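Side-chain contacts in dehydrogenase (Chromobacterium violaceum, PDB 3Q2I), which probably oxidises the UDP-linked sugar UDP-GlcNAcA with NAD as cofactor, a step in the biosynthesis of 2,3-diacetamido-2,3-dideoxy-D-mannuronic acid: residues Q142-A147 against G253-L258; R146-K151 against W201-V206. All blocks are in the same frame, centred on the assembly; numbering follows the deposited sequence.

Contact 1 of 2, residues Q142-A147 against G253-L258; sequences QLLKRA and GSITIL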
ATOM      1  N   GLN A 142     -35.330 -20.332  12.168  1.00 24.47           N
ATOM      2  CA  GLN A 142     -35.622 -20.250  13.598  1.00 25.44           C
ATOM      3  C   GLN A 142     -34.985 -21.308  14.476  1.00 25.88           C
ATOM      4  O   GLN A 142     -34.433 -20.983  15.527  1.00 25.63           O
ATOM      5  CB  GLN A 142     -37.139 -20.179  13.805  1.00 26.64           C
ATOM      6  CG  GLN A 142     -37.688 -18.789  13.504  1.00 25.56           C
ATOM      7  CD  GLN A 142     -37.137 -17.687  14.405  1.00 35.71           C
ATOM      8  OE1 GLN A 142     -37.192 -17.812  15.619  1.00 33.56           O
ATOM      9  NE2 GLN A 142     -36.597 -16.605  13.821  1.00 32.24           N
ATOM     10  N   LEU A 143     -34.997 -22.568  14.057  1.00 23.35           N
ATOM     11  CA  LEU A 143     -34.285 -23.565  14.840  1.00 26.91           C
ATOM     12  C   LEU A 143     -32.785 -23.296  14.939  1.00 26.69           C
ATOM     13  O   LEU A 143     -32.193 -23.477  15.994  1.00 29.22           O
ATOM     14  CB  LEU A 143     -34.469 -24.977  14.256  1.00 27.22           C
ATOM     15  CG  LEU A 143     -35.748 -25.696  14.697  1.00 31.91           C
ATOM     16  CD1 LEU A 143     -36.008 -26.944  13.813  1.00 33.32           C
ATOM     17  CD2 LEU A 143     -35.520 -26.100  16.127  1.00 34.95           C
ATOM     18  N   LEU A 144     -32.163 -22.983  13.800  1.00 25.97           N
ATOM     19  CA  LEU A 144     -30.770 -22.561  13.778  1.00 25.87           C
ATOM     20  C   LEU A 144     -30.571 -21.410  14.754  1.00 22.94           C
ATOM     21  O   LEU A 144     -29.642 -21.438  15.563  1.00 24.82           O
ATOM     22  CB  LEU A 144     -30.384 -22.058  12.372  1.00 24.57           C
ATOM     23  CG  LEU A 144     -29.862 -23.092  11.380  1.00 29.87           C
ATOM     24  CD1 LEU A 144     -29.644 -22.461  10.014  1.00 30.06           C
ATOM     25  CD2 LEU A 144     -28.613 -23.789  11.906  1.00 33.75           C
ATOM     26  N   LYS A 145     -31.404 -20.379  14.658  1.00 25.49           N
ATOM     27  CA  LYS A 145     -31.221 -19.255  15.570  1.00 25.86           C
ATOM     28  C   LYS A 145     -31.310 -19.685  17.044  1.00 25.91           C
ATOM     29  O   LYS A 145     -30.518 -19.266  17.903  1.00 26.60           O
ATOM     30  CB  LYS A 145     -32.205 -18.128  15.260  1.00 25.67           C
ATOM     31  CG  LYS A 145     -32.046 -16.915  16.182  1.00 26.88           C
ATOM     32  CD  LYS A 145     -30.740 -16.117  15.961  1.00 26.06           C
ATOM     33  CE  LYS A 145     -30.727 -14.802  16.767  1.00 26.95           C
ATOM     34  NZ  LYS A 145     -29.460 -14.012  16.652  1.00 30.61           N
ATOM     35  N   ARG A 146     -32.305 -20.517  17.335  1.00 26.58           N
ATOM     36  CA  ARG A 146     -32.435 -21.053  18.682  1.00 28.69           C
ATOM     37  C   ARG A 146     -31.206 -21.840  19.128  1.00 29.77           C
ATOM     38  O   ARG A 146     -30.711 -21.680  20.255  1.00 29.74           O
ATOM     39  CB  ARG A 146     -33.745 -21.843  18.789  1.00 28.85           C
ATOM     40  CG  ARG A 146     -34.945 -20.929  18.899  1.00 28.56           C
ATOM     41  CD  ARG A 146     -36.288 -21.656  18.713  1.00 34.16           C
ATOM     42  NE  ARG A 146     -36.463 -22.772  19.647  1.00 38.56           N
ATOM     43  CZ  ARG A 146     -37.210 -23.846  19.401  1.00 39.50           C
ATOM     44  NH1 ARG A 146     -37.866 -23.967  18.256  1.00 41.33           N
ATOM     45  NH2 ARG A 146     -37.298 -24.816  20.302  1.00 43.85           N
ATOM     46  N   ALA A 147     -30.673 -22.679  18.239  1.00 30.63           N
ATOM     47  CA  ALA A 147     -29.474 -23.420  18.591  1.00 29.31           C
ATOM     48  C   ALA A 147     -28.332 -22.472  18.926  1.00 28.49           C
ATOM     49  O   ALA A 147     -27.595 -22.711  19.865  1.00 27.12           O
ATOM     50  CB  ALA A 147     -29.092 -24.419  17.491  1.00 28.99           C
ATOM     51  N   GLY A 253     -29.676 -23.548  -1.845  1.00 17.87           N
ATOM     52  CA  GLY A 253     -29.632 -22.417  -0.909  1.00 17.41           C
ATOM     53  C   GLY A 253     -29.308 -23.095   0.391  1.00 20.69           C
ATOM     54  O   GLY A 253     -30.168 -23.753   0.998  1.00 22.42           O
ATOM     55  N   SER A 254     -28.052 -23.011   0.849  1.00 17.96           N
ATOM     56  CA  SER A 254     -27.645 -23.811   2.008  1.00 16.54           C
ATOM     57  C   SER A 254     -26.748 -23.059   2.960  1.00 17.52           C
ATOM     58  O   SER A 254     -26.089 -22.089   2.576  1.00 18.24           O
ATOM     59  CB  SER A 254     -26.914 -25.110   1.661  1.00 18.65           C
ATOM     60  OG  SER A 254     -25.641 -24.813   1.090  1.00 20.82           O
ATOM     61  N   ILE A 255     -26.709 -23.551   4.184  1.00 16.84           N
ATOM     62  CA  ILE A 255     -25.724 -23.109   5.153  1.00 16.37           C
ATOM     63  C   ILE A 255     -25.233 -24.286   5.939  1.00 20.47           C
ATOM     64  O   ILE A 255     -26.047 -25.078   6.480  1.00 18.93           O
ATOM     65  CB  ILE A 255     -26.273 -21.974   6.058  1.00 15.46           C
ATOM     66  CG1 ILE A 255     -25.181 -21.472   7.015  1.00 18.84           C
ATOM     67  CG2 ILE A 255     -27.565 -22.371   6.883  1.00 18.36           C
ATOM     68  CD1 ILE A 255     -25.525 -20.161   7.807  1.00 16.69           C
ATOM     69  N   THR A 256     -23.919 -24.312   6.156  1.00 17.28           N
ATOM     70  CA  THR A 256     -23.307 -25.343   6.977  1.00 17.49           C
ATOM     71  C   THR A 256     -22.600 -24.638   8.110  1.00 19.20           C
ATOM     72  O   THR A 256     -21.929 -23.629   7.870  1.00 17.25           O
ATOM     73  CB  THR A 256     -22.261 -26.121   6.161  1.00 17.20           C
ATOM     74  OG1 THR A 256     -22.942 -26.754   5.074  1.00 21.07           O
ATOM     75  CG2 THR A 256     -21.588 -27.150   7.040  1.00 18.98           C
ATOM     76  N   ILE A 257     -22.818 -25.066   9.354  1.00 17.58           N
ATOM     77  CA  ILE A 257     -22.173 -24.463  10.516  1.00 14.81           C
ATOM     78  C   ILE A 257     -21.502 -25.522  11.342  1.00 18.26           C
ATOM     79  O   ILE A 257     -22.158 -26.508  11.702  1.00 18.60           O
ATOM     80  CB  ILE A 257     -23.169 -23.719  11.447  1.00 17.20           C
ATOM     81  CG1 ILE A 257     -23.936 -22.673  10.608  1.00 18.29           C
ATOM     82  CG2 ILE A 257     -22.389 -23.118  12.614  1.00 17.47           C
ATOM     83  CD1 ILE A 257     -25.116 -22.006  11.366  1.00 20.50           C
ATOM     84  N   LEU A 258     -20.203 -25.373  11.576  1.00 17.06           N
ATOM     85  CA  LEU A 258     -19.369 -26.300  12.327  1.00 16.80           C
ATOM     86  C   LEU A 258     -18.765 -25.626  13.519  1.00 18.90           C
ATOM     87  O   LEU A 258     -18.068 -24.626  13.368  1.00 16.85           O
ATOM     88  CB  LEU A 258     -18.242 -26.818  11.428  1.00 18.23           C
ATOM     89  CG  LEU A 258     -18.654 -27.437  10.087  1.00 17.40           C
ATOM     90  CD1 LEU A 258     -17.445 -27.964   9.354  1.00 18.30           C
ATOM     91  CD2 LEU A 258     -19.718 -28.588  10.332  1.00 18.48           C
TER
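Leu144 faces Ile255 and Ile257 from a helical turn in which Arg146 N bonds Gln142 O at 2.8 Å. The atoms that meet across the contact are all methyls. The leucine reaches from helix 139-149 toward strand 252-259, and its two branches take different partners. CD1 of Leu144 comes within 3.8 Å of CG2 of Ile255, the two side chains running past each other in opposite senses. The other branch, CD2 of Leu144, touches CD1 of Ile257 at 4.0 Å. Ile257 has its CG1 opposite the carbonyl carbon (chi1 -55°) and stretches out through chi2, which carries CD1 forward to the leucine. In Ile255 CG1 lies opposite the backbone N instead, and the short branch CG2 makes the touch. The fork of leucine lets one helix residue touch two strand residues two positions apart, and beta-branched isoleucines suit the strand. Between them, Thr256 points away from the helix, and with Leu258 it packs on Phe164 of the second subunit. Leu144 also packs on Val264 and Leu202. With carbon alone meeting carbon, hydrophobic burial and shape, without directional polar bonds, contribute to packing helix 139-149 on the mixed sheet of the C-terminal alpha/beta domain.

Contact 2 of 2, residues R146-K151 against W201-V206; sequences RAMQEK and WLIGPV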
ATOM      1  N   ARG A 146     -32.305 -20.517  17.335  1.00 26.58           N
ATOM      2  CA  ARG A 146     -32.435 -21.053  18.682  1.00 28.69           C
ATOM      3  C   ARG A 146     -31.206 -21.840  19.128  1.00 29.77           C
ATOM      4  O   ARG A 146     -30.711 -21.680  20.255  1.00 29.74           O
ATOM      5  CB  ARG A 146     -33.745 -21.843  18.789  1.00 28.85           C
ATOM      6  CG  ARG A 146     -34.945 -20.929  18.899  1.00 28.56           C
ATOM      7  CD  ARG A 146     -36.288 -21.656  18.713  1.00 34.16           C
ATOM      8  NE  ARG A 146     -36.463 -22.772  19.647  1.00 38.56           N
ATOM      9  CZ  ARG A 146     -37.210 -23.846  19.401  1.00 39.50           C
ATOM     10  NH1 ARG A 146     -37.866 -23.967  18.256  1.00 41.33           N
ATOM     11  NH2 ARG A 146     -37.298 -24.816  20.302  1.00 43.85           N
ATOM     12  N   ALA A 147     -30.673 -22.679  18.239  1.00 30.63           N
ATOM     13  CA  ALA A 147     -29.474 -23.420  18.591  1.00 29.31           C
ATOM     14  C   ALA A 147     -28.332 -22.472  18.926  1.00 28.49           C
ATOM     15  O   ALA A 147     -27.595 -22.711  19.865  1.00 27.12           O
ATOM     16  CB  ALA A 147     -29.092 -24.419  17.491  1.00 28.99           C
ATOM     17  N   MET A 148     -28.204 -21.396  18.154  1.00 31.51           N
ATOM     18  CA  MET A 148     -27.181 -20.382  18.382  1.00 31.61           C
ATOM     19  C   MET A 148     -27.394 -19.713  19.735  1.00 32.42           C
ATOM     20  O   MET A 148     -26.468 -19.644  20.535  1.00 31.85           O
ATOM     21  CB  MET A 148     -27.218 -19.297  17.305  1.00 32.80           C
ATOM     22  CG  MET A 148     -26.430 -19.637  16.069  1.00 35.04           C
ATOM     23  SD  MET A 148     -24.789 -20.287  16.458  1.00 38.16           S
ATOM     24  CE  MET A 148     -24.504 -21.143  14.942  1.00 41.61           C
ATOM     25  N   GLN A 149     -28.603 -19.207  19.981  1.00 31.78           N
ATOM     26  CA  GLN A 149     -28.911 -18.568  21.281  1.00 33.04           C
ATOM     27  C   GLN A 149     -28.623 -19.463  22.490  1.00 32.60           C
ATOM     28  O   GLN A 149     -28.210 -18.982  23.545  1.00 37.03           O
ATOM     29  CB  GLN A 149     -30.371 -18.092  21.322  1.00 32.47           C
ATOM     30  CG  GLN A 149     -30.632 -16.882  20.428  1.00 34.46           C
ATOM     31  CD  GLN A 149     -32.105 -16.674  20.093  1.00 36.80           C
ATOM     32  OE1 GLN A 149     -32.947 -17.539  20.338  1.00 45.06           O
ATOM     33  NE2 GLN A 149     -32.426 -15.507  19.566  1.00 36.97           N
ATOM     34  N   GLU A 150     -28.849 -20.763  22.357  1.00 34.79           N
ATOM     35  CA  GLU A 150     -28.546 -21.694  23.439  1.00 34.76           C
ATOM     36  C   GLU A 150     -27.067 -22.072  23.543  1.00 36.02           C
ATOM     37  O   GLU A 150     -26.695 -22.817  24.436  1.00 35.97           O
ATOM     38  CB  GLU A 150     -29.390 -22.959  23.289  1.00 37.07           C
ATOM     39  CG  GLU A 150     -30.858 -22.681  23.106  1.00 41.99           C
ATOM     40  CD  GLU A 150     -31.596 -22.946  24.394  1.00 52.68           C
ATOM     41  OE1 GLU A 150     -32.303 -23.980  24.457  1.00 57.37           O
ATOM     42  OE2 GLU A 150     -31.393 -22.156  25.348  1.00 48.34           O
ATOM     43  N   LYS A 151     -26.235 -21.584  22.625  1.00 34.17           N
ATOM     44  CA  LYS A 151     -24.820 -21.977  22.548  1.00 33.24           C
ATOM     45  C   LYS A 151     -24.590 -23.467  22.307  1.00 30.06           C
ATOM     46  O   LYS A 151     -23.632 -24.047  22.808  1.00 29.57           O
ATOM     47  CB  LYS A 151     -24.058 -21.491  23.784  1.00 34.86           C
ATOM     48  CG  LYS A 151     -24.582 -20.160  24.273  1.00 36.28           C
ATOM     49  CD  LYS A 151     -23.681 -19.514  25.316  1.00 45.13           C
ATOM     50  CE  LYS A 151     -23.748 -17.994  25.189  1.00 49.43           C
ATOM     51  NZ  LYS A 151     -22.375 -17.391  25.237  1.00 56.40           N
ATOM     52  N   TRP A 201     -26.543 -12.245  11.602  1.00 16.74           N
ATOM     53  CA  TRP A 201     -27.723 -12.568  12.451  1.00 17.10           C
ATOM     54  C   TRP A 201     -27.507 -13.923  13.108  1.00 18.78           C
ATOM     55  O   TRP A 201     -27.759 -14.052  14.311  1.00 19.54           O
ATOM     56  CB  TRP A 201     -28.958 -12.629  11.565  1.00 17.99           C
ATOM     57  CG  TRP A 201     -30.179 -13.062  12.327  1.00 22.91           C
ATOM     58  CD1 TRP A 201     -30.712 -12.453  13.430  1.00 26.40           C
ATOM     59  CD2 TRP A 201     -31.069 -14.139  11.972  1.00 20.92           C
ATOM     60  NE1 TRP A 201     -31.842 -13.150  13.829  1.00 21.89           N
ATOM     61  CE2 TRP A 201     -32.081 -14.177  12.953  1.00 24.24           C
ATOM     62  CE3 TRP A 201     -31.095 -15.082  10.946  1.00 24.08           C
ATOM     63  CZ2 TRP A 201     -33.116 -15.128  12.929  1.00 23.21           C
ATOM     64  CZ3 TRP A 201     -32.122 -16.013  10.914  1.00 29.34           C
ATOM     65  CH2 TRP A 201     -33.116 -16.025  11.902  1.00 25.13           C
ATOM     66  N   LEU A 202     -27.005 -14.921  12.375  1.00 17.15           N
ATOM     67  CA  LEU A 202     -26.811 -16.229  13.021  1.00 17.29           C
ATOM     68  C   LEU A 202     -25.442 -16.312  13.632  1.00 20.00           C
ATOM     69  O   LEU A 202     -25.319 -16.811  14.739  1.00 21.53           O
ATOM     70  CB  LEU A 202     -26.970 -17.422  12.095  1.00 16.55           C
ATOM     71  CG  LEU A 202     -28.369 -17.614  11.507  1.00 21.09           C
ATOM     72  CD1 LEU A 202     -28.343 -18.803  10.565  1.00 21.92           C
ATOM     73  CD2 LEU A 202     -29.315 -17.910  12.707  1.00 22.96           C
ATOM     74  N   ILE A 203     -24.388 -15.924  12.901  1.00 18.75           N
ATOM     75  CA  ILE A 203     -23.065 -16.268  13.394  1.00 17.69           C
ATOM     76  C   ILE A 203     -22.425 -15.227  14.305  1.00 20.53           C
ATOM     77  O   ILE A 203     -21.667 -15.568  15.204  1.00 21.86           O
ATOM     78  CB  ILE A 203     -22.070 -16.683  12.238  1.00 17.26           C
ATOM     79  CG1 ILE A 203     -22.778 -17.550  11.205  1.00 17.51           C
ATOM     80  CG2 ILE A 203     -20.669 -17.113  12.719  1.00 17.30           C
ATOM     81  CD1 ILE A 203     -23.205 -18.942  11.687  1.00 21.28           C
ATOM     82  N   GLY A 204     -22.765 -13.958  14.100  1.00 17.42           N
ATOM     83  CA  GLY A 204     -22.270 -12.921  15.006  1.00 17.43           C
ATOM     84  C   GLY A 204     -21.434 -11.855  14.278  1.00 17.86           C
ATOM     85  O   GLY A 204     -21.387 -11.813  13.045  1.00 16.92           O
ATOM     86  N   PRO A 205     -20.800 -10.970  15.049  1.00 17.21           N
ATOM     87  CA  PRO A 205     -20.116  -9.835  14.436  1.00 16.18           C
ATOM     88  C   PRO A 205     -18.977 -10.282  13.532  1.00 15.46           C
ATOM     89  O   PRO A 205     -18.125 -11.065  13.950  1.00 15.86           O
ATOM     90  CB  PRO A 205     -19.538  -9.095  15.642  1.00 17.79           C
ATOM     91  CG  PRO A 205     -20.500  -9.478  16.802  1.00 18.23           C
ATOM     92  CD  PRO A 205     -20.842 -10.896  16.525  1.00 20.85           C
ATOM     93  N   VAL A 206     -18.938  -9.702  12.326  1.00 14.48           N
ATOM     94  CA  VAL A 206     -17.903  -9.977  11.331  1.00 15.22           C
ATOM     95  C   VAL A 206     -16.759  -8.985  11.542  1.00 14.31           C
ATOM     96  O   VAL A 206     -16.963  -7.787  11.824  1.00 14.75           O
ATOM     97  CB  VAL A 206     -18.490  -9.882   9.906  1.00 13.27           C
ATOM     98  CG1 VAL A 206     -17.336  -9.858   8.853  1.00 11.85           C
ATOM     99  CG2 VAL A 206     -19.518 -11.025   9.674  1.00 14.39           C
TER
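Met148 meets the last turn of helix 193-203 in two ways, one against a carbonyl and one against a methyl. The first is a methylene set against a carbonyl oxygen: CG of Met148 lies 3.3 Å from Leu202 O, while SD of Met148 is farther from that oxygen, at 3.9 Å. This is close packing and not a bond, made where the backbones are nearest, 6.8 Å between CA of Met148 and CA of Leu202. The apolar encounter is at the end of the chain. A bend at chi2 (-46°) turns the methionine so that its CE reaches CD1 of Ile203 at 4.1 Å. Ile203 starts out pointing away from helix 139-149, but its own chi2 of -68° swings CD1 back to the meeting point. Leu202 lays CD2 over one face of the Trp201 ring, displaced toward the rim; Lys145 makes a cation-pi contact with the same ring.

Backbone geometry ends both helices here. Lys151, with positive phi, closes a Schellman motif, its N bonding back to Met148 O at 2.9 Å. Gly204 leaves the helix with phi 120°, a conformation that calls for glycine. The contact thus joins the C-terminal ends of two helices of the C-terminal alpha/beta domain, and Met148 and Ile203 both also pack on Ile257 of strand 252-259. Flexible, polarisable methionine suits such a mixed surface: one unbranched chain can follow both a carbonyl oxygen and an apolar methyl by van der Waals contact.

Overall arrangement
After the N-terminal Rossmann part, the chain enters helix 139-149, from which both contacts start. It then runs through strand 156-164 and short helices to helix 193-203, whose end returns to helix 139-149 and closes the loop of contact 2, 49 residues long. Strands 206-214, 225-232 and 237-243 follow before strand 252-259, antiparallel to 156-164, closes contact 1. The longer loop of contact 1 encloses that of contact 2, their starting segments overlapping at Arg146 and Ala147. Contact 1 ties helix 139-149 to the mixed sheet; contact 2 ties the two helices to each other. Their centres lie 9 Å apart, and CD1 of Ile257, 3.6 Å from CD1 of Ile203, brings helix 193-203 onto the same strand.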